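Local coordinates for protein beta-L-arabinobiosidase (Bacteroides thetaiotaomicron, PDB 5MQR) that probably hydrolyses glycosidic bonds in complex plant pectin for a gut bacterium, acting as an arabinofuranosidase and perhaps as a sialidase-like enzyme, at residues A322-P327 and W332-S337. Residues are numbered along the deposited sequence; the frame is centred on the assembly and turned at random.
Sequences ATVYNP and WPLAIS
Pro333, entered through a cis peptide bond from Trp332, turns its carbonyl to Asn326: ND2 of Asn326 reaches Pro333 O at 3.0 Å, standing above the carbonyl plane and off the lone pairs. The same amide nitrogen also bonds to Pro369 O, and a leucine in place of Asn326 would probably leave both carbonyls without this donor and the end of the hairpin less firmly tied to the Pro369 loop. Leu334 follows, its CG 3.8 Å from Val324 CG1, on the face packed against strand 387-393. Ala335 pairs with Tyr325 through two backbone hydrogen bonds, while its CB meets Pro327 CG at 3.7 Å. Ile336 lies opposite Val324; its CG1, anti to the backbone N (chi1 -178°), continues to CD1, which touches Ala322 CB at 4.0 Å. Ser337 closes the register with two backbone bonds to Thr323. On the face shared by Thr323, Ala335 and Ser337, Tyr325 (chi1 59°) stands its ring up from the sheet, leaning back across to the partner strand so that OH lies 2.7 Å from Ser337 OG, which also bonds to Thr347 O. This is an antiparallel beta hairpin forming the two middle strands of a four-stranded sheet, consistent with one blade of a sialidase-like beta propeller.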
ATOM      1  N   ALA A 322       3.881  13.009  -9.500  1.00 21.24           N
ATOM      2  CA  ALA A 322       5.123  12.292  -9.730  1.00 21.01           C
ATOM      3  C   ALA A 322       6.096  13.133 -10.562  1.00 21.17           C
ATOM      4  O   ALA A 322       5.691  13.880 -11.461  1.00 20.74           O
ATOM      5  CB  ALA A 322       4.874  10.961 -10.423  1.00 20.77           C
ATOM      6  N   THR A 323       7.385  12.998 -10.239  1.00 21.11           N
ATOM      7  CA  THR A 323       8.465  13.529 -11.068  1.00 21.66           C
ATOM      8  C   THR A 323       9.282  12.361 -11.584  1.00 21.72           C
ATOM      9  O   THR A 323       9.450  11.378 -10.870  1.00 22.40           O
ATOM     10  CB  THR A 323       9.363  14.506 -10.300  1.00 21.37           C
ATOM     11  OG1 THR A 323       9.542  14.030  -8.960  1.00 21.53           O
ATOM     12  CG2 THR A 323       8.738  15.844 -10.263  1.00 21.68           C
ATOM     13  N   VAL A 324       9.744  12.463 -12.829  1.00 21.99           N
ATOM     14  CA  VAL A 324      10.605  11.462 -13.462  1.00 21.71           C
ATOM     15  C   VAL A 324      11.821  12.193 -13.998  1.00 21.61           C
ATOM     16  O   VAL A 324      11.697  13.228 -14.641  1.00 21.89           O
ATOM     17  CB  VAL A 324       9.857  10.702 -14.576  1.00 22.18           C
ATOM     18  CG1 VAL A 324      10.751   9.670 -15.246  1.00 22.01           C
ATOM     19  CG2 VAL A 324       8.633  10.010 -13.968  1.00 22.41           C
ATOM     20  N   TYR A 325      12.998  11.681 -13.666  1.00 21.21           N
ATOM     21  CA  TYR A 325      14.246  12.399 -13.879  1.00 20.72           C
ATOM     22  C   TYR A 325      15.445  11.517 -13.623  1.00 20.23           C
ATOM     23  O   TYR A 325      15.321  10.467 -13.013  1.00 19.55           O
ATOM     24  CB  TYR A 325      14.341  13.633 -12.975  1.00 21.08           C
ATOM     25  CG  TYR A 325      14.276  13.398 -11.465  1.00 20.65           C
ATOM     26  CD1 TYR A 325      13.088  13.013 -10.840  1.00 20.80           C
ATOM     27  CD2 TYR A 325      15.383  13.603 -10.657  1.00 20.76           C
ATOM     28  CE1 TYR A 325      13.013  12.831  -9.452  1.00 20.66           C
ATOM     29  CE2 TYR A 325      15.318  13.416  -9.275  1.00 20.82           C
ATOM     30  CZ  TYR A 325      14.128  13.034  -8.679  1.00 20.50           C
ATOM     31  OH  TYR A 325      14.068  12.828  -7.340  1.00 20.14           O
ATOM     32  N   ASN A 326      16.606  11.981 -14.080  1.00 20.43           N
ATOM     33  CA  ASN A 326      17.903  11.412 -13.694  1.00 20.75           C
ATOM     34  C   ASN A 326      18.277  12.047 -12.346  1.00 20.50           C
ATOM     35  O   ASN A 326      18.530  13.236 -12.313  1.00 20.52           O
ATOM     36  CB  ASN A 326      18.991  11.703 -14.743  1.00 21.14           C
ATOM     37  CG  ASN A 326      18.625  11.174 -16.136  1.00 21.65           C
ATOM     38  OD1 ASN A 326      18.245  11.952 -17.048  1.00 22.59           O
ATOM     39  ND2 ASN A 326      18.736   9.853 -16.314  1.00 21.03           N
ATOM     40  N   PRO A 327      18.315  11.251 -11.252  1.00 20.46           N
ATOM     41  CA  PRO A 327      18.616  11.728  -9.907  1.00 20.82           C
ATOM     42  C   PRO A 327      20.136  11.826  -9.694  1.00 21.62           C
ATOM     43  O   PRO A 327      20.693  11.265  -8.745  1.00 21.43           O
ATOM     44  CB  PRO A 327      17.973  10.651  -9.028  1.00 20.31           C
ATOM     45  CG  PRO A 327      18.246   9.402  -9.797  1.00 20.18           C
ATOM     46  CD  PRO A 327      18.119   9.781 -11.244  1.00 20.06           C
ATOM     47  N   TRP A 332      21.873   8.686 -15.679  1.00 21.71           N
ATOM     48  CA  TRP A 332      21.321   7.398 -15.260  1.00 20.77           C
ATOM     49  C   TRP A 332      21.198   7.335 -13.733  1.00 20.23           C
ATOM     50  O   TRP A 332      21.868   8.077 -13.060  1.00 19.91           O
ATOM     51  CB  TRP A 332      22.223   6.262 -15.722  1.00 20.67           C
ATOM     52  CG  TRP A 332      23.578   6.174 -15.051  1.00 20.61           C
ATOM     53  CD1 TRP A 332      23.855   5.642 -13.823  1.00 20.73           C
ATOM     54  CD2 TRP A 332      24.832   6.582 -15.597  1.00 20.90           C
ATOM     55  NE1 TRP A 332      25.214   5.685 -13.573  1.00 20.64           N
ATOM     56  CE2 TRP A 332      25.833   6.275 -14.639  1.00 21.07           C
ATOM     57  CE3 TRP A 332      25.217   7.174 -16.805  1.00 21.12           C
ATOM     58  CZ2 TRP A 332      27.195   6.555 -14.853  1.00 21.38           C
ATOM     59  CZ3 TRP A 332      26.587   7.441 -17.024  1.00 21.35           C
ATOM     60  CH2 TRP A 332      27.550   7.124 -16.058  1.00 21.60           C
ATOM     61  N   PRO A 333      20.340   6.488 -13.184  1.00 20.08           N
ATOM     62  CA  PRO A 333      19.215   5.870 -13.894  1.00 19.94           C
ATOM     63  C   PRO A 333      18.129   6.892 -14.183  1.00 19.63           C
ATOM     64  O   PRO A 333      18.309   8.083 -13.936  1.00 18.93           O
ATOM     65  CB  PRO A 333      18.698   4.859 -12.883  1.00 19.76           C
ATOM     66  CG  PRO A 333      18.942   5.557 -11.566  1.00 20.08           C
ATOM     67  CD  PRO A 333      20.188   6.377 -11.724  1.00 20.07           C
ATOM     68  N   LEU A 334      17.021   6.421 -14.722  1.00 19.74           N
ATOM     69  CA  LEU A 334      15.826   7.240 -14.801  1.00 20.58           C
ATOM     70  C   LEU A 334      14.992   6.792 -13.600  1.00 20.54           C
ATOM     71  O   LEU A 334      14.755   5.586 -13.425  1.00 21.06           O
ATOM     72  CB  LEU A 334      15.077   7.005 -16.101  1.00 20.84           C
ATOM     73  CG  LEU A 334      13.983   8.020 -16.445  1.00 21.27           C
ATOM     74  CD1 LEU A 334      14.606   9.380 -16.724  1.00 21.95           C
ATOM     75  CD2 LEU A 334      13.206   7.556 -17.662  1.00 21.57           C
ATOM     76  N   ALA A 335      14.599   7.753 -12.771  1.00 20.17           N
ATOM     77  CA  ALA A 335      13.959   7.486 -11.490  1.00 20.06           C
ATOM     78  C   ALA A 335      12.633   8.228 -11.386  1.00 19.78           C
ATOM     79  O   ALA A 335      12.329   9.108 -12.192  1.00 20.02           O
ATOM     80  CB  ALA A 335      14.893   7.923 -10.369  1.00 20.31           C
ATOM     81  N   ILE A 336      11.864   7.863 -10.375  1.00 19.38           N
ATOM     82  CA  ILE A 336      10.575   8.463 -10.096  1.00 19.20           C
ATOM     83  C   ILE A 336      10.511   8.821  -8.600  1.00 19.47           C
ATOM     84  O   ILE A 336      10.957   8.049  -7.730  1.00 18.87           O
ATOM     85  CB  ILE A 336       9.391   7.553 -10.513  1.00 19.13           C
ATOM     86  CG1 ILE A 336       8.041   8.261 -10.246  1.00 19.75           C
ATOM     87  CG2 ILE A 336       9.444   6.173  -9.834  1.00 18.54           C
ATOM     88  CD1 ILE A 336       6.836   7.538 -10.822  1.00 20.28           C
ATOM     89  N   SER A 337       9.981  10.013  -8.332  1.00 19.82           N
ATOM     90  CA  SER A 337       9.695  10.485  -6.995  1.00 20.38           C
ATOM     91  C   SER A 337       8.201  10.824  -6.908  1.00 20.72           C
ATOM     92  O   SER A 337       7.649  11.406  -7.829  1.00 21.66           O
ATOM     93  CB  SER A 337      10.556  11.728  -6.652  1.00 20.34           C
ATOM     94  OG  SER A 337      11.946  11.444  -6.489  1.00 20.03           O
TER